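Local coordinates for tyrosine--tRNA ligase (Archaeoglobus fulgidus, PDB 2CYB), which catalyses the attachment of tyrosine to its cognate tRNA, activating the amino acid with ATP first, and works as a homodimer, at residues A[127-141]-A[182-194]. Residues are numbered along the deposited sequence; the frame is centred on the assembly and turned at random.
Sequences KMARITTLNRARRSM and KIHMLARENLPRL
Arg136 meets Glu189 in a salt bridge whose single hydrogen bond, NH2 to OE2 at 3.1 Å, is weak and bent (135°). The arginine's CG lies anti to the backbone N (chi1 -175°) and the chain folds at chi2, which carries the guanidinium across to helix 182-190, where Leu186 CD1 lies over one face, offset toward the rim. Its NE donates to water 1, which donates to Lys182 O (2.7 Å). A leucine in place of Arg136 would probably leave Glu189 without its charged mate and water 1 without this donor. Water 2 links Lys182 NZ to Arg139 O; water 3 accepts from Ile183 N and may donate to Ser140 O.

Helices 134-140 and 182-190, in the Rossmann-fold catalytic domain of a class I synthetase, run roughly antiparallel (142°), their axes approaching to 9.3 Å. Beside the tyrosine pocket, Met141 SD touches Ile183 CD1 at 3.9 Å; these side chains also pack on Tyr158 and Gln162, respectively, which bind the substrate.

Midway along the interface, Thr132 CG2 and Leu186 CD1 meet tip to tip. At the far end Leu194 CD2 presses tightly on Met128 CG (3.5 Å), the side chains nearly perpendicular, while its CD1 meets Ile131 CD1.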
loop_
_atom_site.group_PDB
_atom_site.type_symbol
_atom_site.label_atom_id
_atom_site.label_comp_id
_atom_site.label_asym_id
_atom_site.label_seq_id
_atom_site.Cartn_x
_atom_site.Cartn_y
_atom_site.Cartn_z
ATOM N N LYS A 127 -10.051 -0.634 -0.019
ATOM C CA LYS A 127 -11.052 -0.105 -0.944
ATOM C C LYS A 127 -10.526 1.181 -1.576
ATOM O O LYS A 127 -10.656 1.393 -2.790
ATOM C CB LYS A 127 -12.360 0.174 -0.204
ATOM C CG LYS A 127 -13.069 -1.085 0.274
ATOM C CD LYS A 127 -14.324 -0.750 1.074
ATOM C CE LYS A 127 -15.076 -2.013 1.471
ATOM N NZ LYS A 127 -16.316 -1.705 2.242
ATOM N N MET A 128 -9.944 2.046 -0.750
ATOM C CA MET A 128 -9.366 3.292 -1.256
ATOM C C MET A 128 -8.266 2.969 -2.274
ATOM O O MET A 128 -8.179 3.598 -3.334
ATOM C CB MET A 128 -8.761 4.111 -0.110
ATOM C CG MET A 128 -9.759 4.941 0.677
ATOM S SD MET A 128 -10.390 6.323 -0.315
ATOM C CE MET A 128 -8.978 7.397 -0.316
ATOM N N ALA A 129 -7.423 1.991 -1.950
ATOM C CA ALA A 129 -6.333 1.613 -2.856
ATOM C C ALA A 129 -6.850 1.076 -4.182
ATOM O O ALA A 129 -6.241 1.295 -5.224
ATOM C CB ALA A 129 -5.414 0.569 -2.193
ATOM N N ARG A 130 -7.972 0.360 -4.138
ATOM C CA ARG A 130 -8.563 -0.219 -5.339
ATOM C C ARG A 130 -9.128 0.841 -6.289
ATOM O O ARG A 130 -9.155 0.633 -7.504
ATOM C CB ARG A 130 -9.670 -1.203 -4.939
ATOM C CG ARG A 130 -10.624 -1.602 -6.062
ATOM C CD ARG A 130 -9.948 -2.467 -7.096
ATOM N NE ARG A 130 -10.884 -2.907 -8.133
ATOM C CZ ARG A 130 -11.151 -2.229 -9.246
ATOM N NH1 ARG A 130 -12.016 -2.715 -10.128
ATOM N NH2 ARG A 130 -10.547 -1.073 -9.487
ATOM N N ILE A 131 -9.567 1.976 -5.747
ATOM C CA ILE A 131 -10.140 3.024 -6.596
ATOM C C ILE A 131 -9.234 4.226 -6.843
ATOM O O ILE A 131 -9.623 5.175 -7.522
ATOM C CB ILE A 131 -11.499 3.524 -6.028
ATOM C CG1 ILE A 131 -11.294 4.275 -4.707
ATOM C CG2 ILE A 131 -12.409 2.328 -5.768
ATOM C CD1 ILE A 131 -12.560 4.952 -4.173
ATOM N N THR A 132 -8.018 4.181 -6.310
ATOM C CA THR A 132 -7.078 5.280 -6.480
ATOM C C THR A 132 -5.915 4.873 -7.394
ATOM O O THR A 132 -5.223 3.898 -7.126
ATOM C CB THR A 132 -6.515 5.715 -5.106
ATOM O OG1 THR A 132 -7.599 6.085 -4.247
ATOM C CG2 THR A 132 -5.563 6.892 -5.263
ATOM N N THR A 133 -5.706 5.602 -8.487
ATOM C CA THR A 133 -4.593 5.270 -9.371
ATOM C C THR A 133 -3.274 5.545 -8.654
ATOM O O THR A 133 -3.186 6.429 -7.798
ATOM C CB THR A 133 -4.606 6.116 -10.677
ATOM O OG1 THR A 133 -4.420 7.501 -10.353
ATOM C CG2 THR A 133 -5.912 5.938 -11.419
ATOM N N LEU A 134 -2.249 4.766 -8.984
ATOM C CA LEU A 134 -0.931 4.973 -8.402
ATOM C C LEU A 134 -0.487 6.406 -8.736
ATOM O O LEU A 134 0.107 7.095 -7.920
ATOM C CB LEU A 134 0.069 3.972 -8.985
ATOM C CG LEU A 134 1.528 4.177 -8.565
ATOM C CD1 LEU A 134 1.644 4.150 -7.033
ATOM C CD2 LEU A 134 2.397 3.093 -9.194
ATOM N N ASN A 135 -0.797 6.843 -9.952
ATOM C CA ASN A 135 -0.438 8.180 -10.402
ATOM C C ASN A 135 -0.971 9.276 -9.472
ATOM O O ASN A 135 -0.226 10.163 -9.049
ATOM C CB ASN A 135 -0.981 8.404 -11.814
ATOM C CG ASN A 135 -0.534 9.719 -12.409
ATOM O OD1 ASN A 135 -1.132 10.212 -13.363
ATOM N ND2 ASN A 135 0.530 10.290 -11.857
ATOM N N ARG A 136 -2.259 9.212 -9.158
ATOM C CA ARG A 136 -2.884 10.201 -8.291
ATOM C C ARG A 136 -2.255 10.168 -6.897
ATOM O O ARG A 136 -1.989 11.209 -6.296
ATOM C CB ARG A 136 -4.390 9.931 -8.202
ATOM C CG ARG A 136 -5.204 10.970 -7.427
ATOM C CD ARG A 136 -5.433 12.240 -8.245
ATOM N NE ARG A 136 -6.268 13.222 -7.549
ATOM C CZ ARG A 136 -7.545 13.038 -7.218
ATOM N NH1 ARG A 136 -8.211 13.997 -6.587
ATOM N NH2 ARG A 136 -8.161 11.900 -7.514
ATOM N N ALA A 137 -2.008 8.964 -6.386
ATOM C CA ALA A 137 -1.410 8.817 -5.069
ATOM C C ALA A 137 0.007 9.378 -5.037
ATOM O O ALA A 137 0.381 10.120 -4.122
ATOM C CB ALA A 137 -1.395 7.350 -4.674
ATOM N N ARG A 138 0.798 9.017 -6.039
ATOM C CA ARG A 138 2.175 9.477 -6.113
ATOM C C ARG A 138 2.226 11.003 -6.195
ATOM O O ARG A 138 3.024 11.643 -5.509
ATOM C CB ARG A 138 2.864 8.866 -7.330
ATOM C CG ARG A 138 4.373 9.013 -7.330
ATOM C CD ARG A 138 4.953 8.511 -8.642
ATOM N NE ARG A 138 6.381 8.201 -8.557
ATOM C CZ ARG A 138 7.305 9.019 -8.061
ATOM N NH1 ARG A 138 6.967 10.211 -7.588
ATOM N NH2 ARG A 138 8.578 8.649 -8.060
ATOM N N ARG A 139 1.376 11.587 -7.032
ATOM C CA ARG A 139 1.366 13.040 -7.169
ATOM C C ARG A 139 0.925 13.756 -5.892
ATOM O O ARG A 139 1.418 14.842 -5.585
ATOM C CB ARG A 139 0.490 13.470 -8.358
ATOM C CG ARG A 139 1.111 13.116 -9.705
ATOM C CD ARG A 139 0.368 13.713 -10.903
ATOM N NE ARG A 139 -0.635 12.811 -11.468
ATOM C CZ ARG A 139 -1.921 12.801 -11.125
ATOM N NH1 ARG A 139 -2.751 11.937 -11.698
ATOM N NH2 ARG A 139 -2.384 13.660 -10.225
ATOM N N SER A 140 0.019 13.150 -5.129
ATOM C CA SER A 140 -0.439 13.785 -3.898
ATOM C C SER A 140 0.692 13.862 -2.876
ATOM O O SER A 140 0.694 14.723 -1.993
ATOM C CB SER A 140 -1.616 13.001 -3.296
ATOM O OG SER A 140 -1.169 11.817 -2.645
ATOM N N MET A 141 1.671 12.972 -3.012
ATOM C CA MET A 141 2.781 12.910 -2.071
ATOM C C MET A 141 4.034 13.680 -2.477
ATOM O O MET A 141 5.030 13.650 -1.759
ATOM C CB MET A 141 3.160 11.448 -1.826
ATOM C CG MET A 141 2.099 10.650 -1.075
ATOM S SD MET A 141 1.959 11.261 0.586
ATOM C CE MET A 141 3.476 10.706 1.245
ATOM N N LYS A 182 -3.300 18.302 -2.293
ATOM C CA LYS A 182 -3.615 17.183 -3.167
ATOM C C LYS A 182 -4.187 15.997 -2.407
ATOM O O LYS A 182 -5.081 15.317 -2.907
ATOM C CB LYS A 182 -2.386 16.757 -3.976
ATOM C CG LYS A 182 -1.960 17.804 -5.001
ATOM C CD LYS A 182 -1.255 17.172 -6.186
ATOM C CE LYS A 182 -0.892 18.218 -7.234
ATOM N NZ LYS A 182 -0.152 17.639 -8.393
ATOM N N ILE A 183 -3.670 15.741 -1.210
ATOM C CA ILE A 183 -4.188 14.647 -0.407
ATOM C C ILE A 183 -5.627 14.987 -0.013
ATOM O O ILE A 183 -6.515 14.140 -0.076
ATOM C CB ILE A 183 -3.319 14.410 0.849
ATOM C CG1 ILE A 183 -1.961 13.832 0.431
ATOM C CG2 ILE A 183 -4.030 13.458 1.807
ATOM C CD1 ILE A 183 -0.962 13.668 1.587
ATOM N N HIS A 184 -5.872 16.238 0.362
ATOM C CA HIS A 184 -7.223 16.629 0.727
ATOM C C HIS A 184 -8.177 16.552 -0.458
ATOM O O HIS A 184 -9.344 16.205 -0.290
ATOM C CB HIS A 184 -7.235 18.033 1.337
ATOM C CG HIS A 184 -6.720 18.078 2.740
ATOM N ND1 HIS A 184 -6.518 19.257 3.424
ATOM C CD2 HIS A 184 -6.383 17.082 3.595
ATOM C CE1 HIS A 184 -6.076 18.984 4.641
ATOM N NE2 HIS A 184 -5.986 17.673 4.770
ATOM N N MET A 185 -7.705 16.864 -1.661
ATOM C CA MET A 185 -8.606 16.767 -2.808
ATOM C C MET A 185 -8.927 15.296 -3.062
ATOM O O MET A 185 -10.056 14.945 -3.425
ATOM C CB MET A 185 -7.987 17.399 -4.054
ATOM C CG MET A 185 -7.781 18.909 -3.943
ATOM S SD MET A 185 -9.295 19.818 -3.495
ATOM C CE MET A 185 -9.054 20.026 -1.720
ATOM N N LEU A 186 -7.933 14.434 -2.871
ATOM C CA LEU A 186 -8.143 13.006 -3.062
ATOM C C LEU A 186 -9.215 12.537 -2.072
ATOM O O LEU A 186 -10.077 11.730 -2.414
ATOM C CB LEU A 186 -6.827 12.250 -2.835
ATOM C CG LEU A 186 -6.831 10.717 -2.786
ATOM C CD1 LEU A 186 -7.424 10.146 -4.058
ATOM C CD2 LEU A 186 -5.404 10.222 -2.608
ATOM N N ALA A 187 -9.159 13.051 -0.847
ATOM C CA ALA A 187 -10.136 12.690 0.175
ATOM C C ALA A 187 -11.532 13.138 -0.260
ATOM O O ALA A 187 -12.489 12.356 -0.225
ATOM C CB ALA A 187 -9.770 13.343 1.506
ATOM N N ARG A 188 -11.644 14.394 -0.683
ATOM C CA ARG A 188 -12.931 14.939 -1.124
ATOM C C ARG A 188 -13.539 14.131 -2.274
ATOM O O ARG A 188 -14.755 13.963 -2.350
ATOM C CB ARG A 188 -12.773 16.408 -1.566
ATOM C CG ARG A 188 -12.541 17.394 -0.417
ATOM C CD ARG A 188 -12.290 18.812 -0.935
ATOM N NE ARG A 188 -13.420 19.364 -1.694
ATOM C CZ ARG A 188 -14.501 19.921 -1.151
ATOM N NH1 ARG A 188 -14.630 20.013 0.165
ATOM N NH2 ARG A 188 -15.457 20.404 -1.933
ATOM N N GLU A 189 -12.690 13.621 -3.155
ATOM C CA GLU A 189 -13.157 12.861 -4.305
ATOM C C GLU A 189 -13.441 11.382 -4.022
ATOM O O GLU A 189 -14.418 10.826 -4.530
ATOM C CB GLU A 189 -12.141 12.982 -5.446
ATOM C CG GLU A 189 -12.567 12.331 -6.747
ATOM C CD GLU A 189 -11.551 12.523 -7.857
ATOM O OE1 GLU A 189 -11.230 13.685 -8.180
ATOM O OE2 GLU A 189 -11.072 11.510 -8.411
ATOM N N ASN A 190 -12.609 10.758 -3.194
ATOM C CA ASN A 190 -12.749 9.335 -2.894
ATOM C C ASN A 190 -13.575 8.922 -1.683
ATOM O O ASN A 190 -14.206 7.865 -1.712
ATOM C CB ASN A 190 -11.361 8.704 -2.776
ATOM C CG ASN A 190 -10.718 8.475 -4.123
ATOM O OD1 ASN A 190 -11.096 9.093 -5.116
ATOM N ND2 ASN A 190 -9.731 7.592 -4.163
ATOM N N LEU A 191 -13.569 9.726 -0.624
ATOM C CA LEU A 191 -14.321 9.367 0.574
ATOM C C LEU A 191 -15.803 9.095 0.313
ATOM O O LEU A 191 -16.367 8.165 0.882
ATOM C CB LEU A 191 -14.168 10.431 1.661
ATOM C CG LEU A 191 -12.771 10.482 2.303
ATOM C CD1 LEU A 191 -12.779 11.445 3.466
ATOM C CD2 LEU A 191 -12.369 9.096 2.785
ATOM N N PRO A 192 -16.447 9.886 -0.560
ATOM C CA PRO A 192 -17.866 9.606 -0.798
ATOM C C PRO A 192 -18.086 8.207 -1.379
ATOM O O PRO A 192 -19.114 7.583 -1.124
ATOM C CB PRO A 192 -18.279 10.710 -1.771
ATOM C CG PRO A 192 -17.367 11.854 -1.399
ATOM C CD PRO A 192 -16.037 11.134 -1.233
ATOM N N ARG A 193 -17.116 7.720 -2.150
ATOM C CA ARG A 193 -17.224 6.401 -2.761
ATOM C C ARG A 193 -17.210 5.305 -1.706
ATOM O O ARG A 193 -17.598 4.166 -1.977
ATOM C CB ARG A 193 -16.095 6.174 -3.761
ATOM C CG ARG A 193 -16.106 7.131 -4.942
ATOM C CD ARG A 193 -17.308 6.900 -5.842
ATOM N NE ARG A 193 -17.238 7.716 -7.051
ATOM C CZ ARG A 193 -17.999 7.534 -8.121
ATOM N NH1 ARG A 193 -18.901 6.555 -8.141
ATOM N NH2 ARG A 193 -17.849 8.325 -9.180
ATOM N N LEU A 194 -16.758 5.648 -0.503
ATOM C CA LEU A 194 -16.720 4.687 0.585
ATOM C C LEU A 194 -17.834 4.967 1.582
ATOM O O LEU A 194 -17.850 4.426 2.684
ATOM C CB LEU A 194 -15.354 4.720 1.283
ATOM C CG LEU A 194 -14.253 3.903 0.589
ATOM C CD1 LEU A 194 -13.979 4.454 -0.796
ATOM C CD2 LEU A 194 -12.983 3.936 1.424
HETATM O O HOH W 1 -5.300 14.789 -5.589
HETATM O O HOH W 2 2.357 16.761 -7.728
HETATM O O HOH W 3 -0.908 16.829 -0.648
#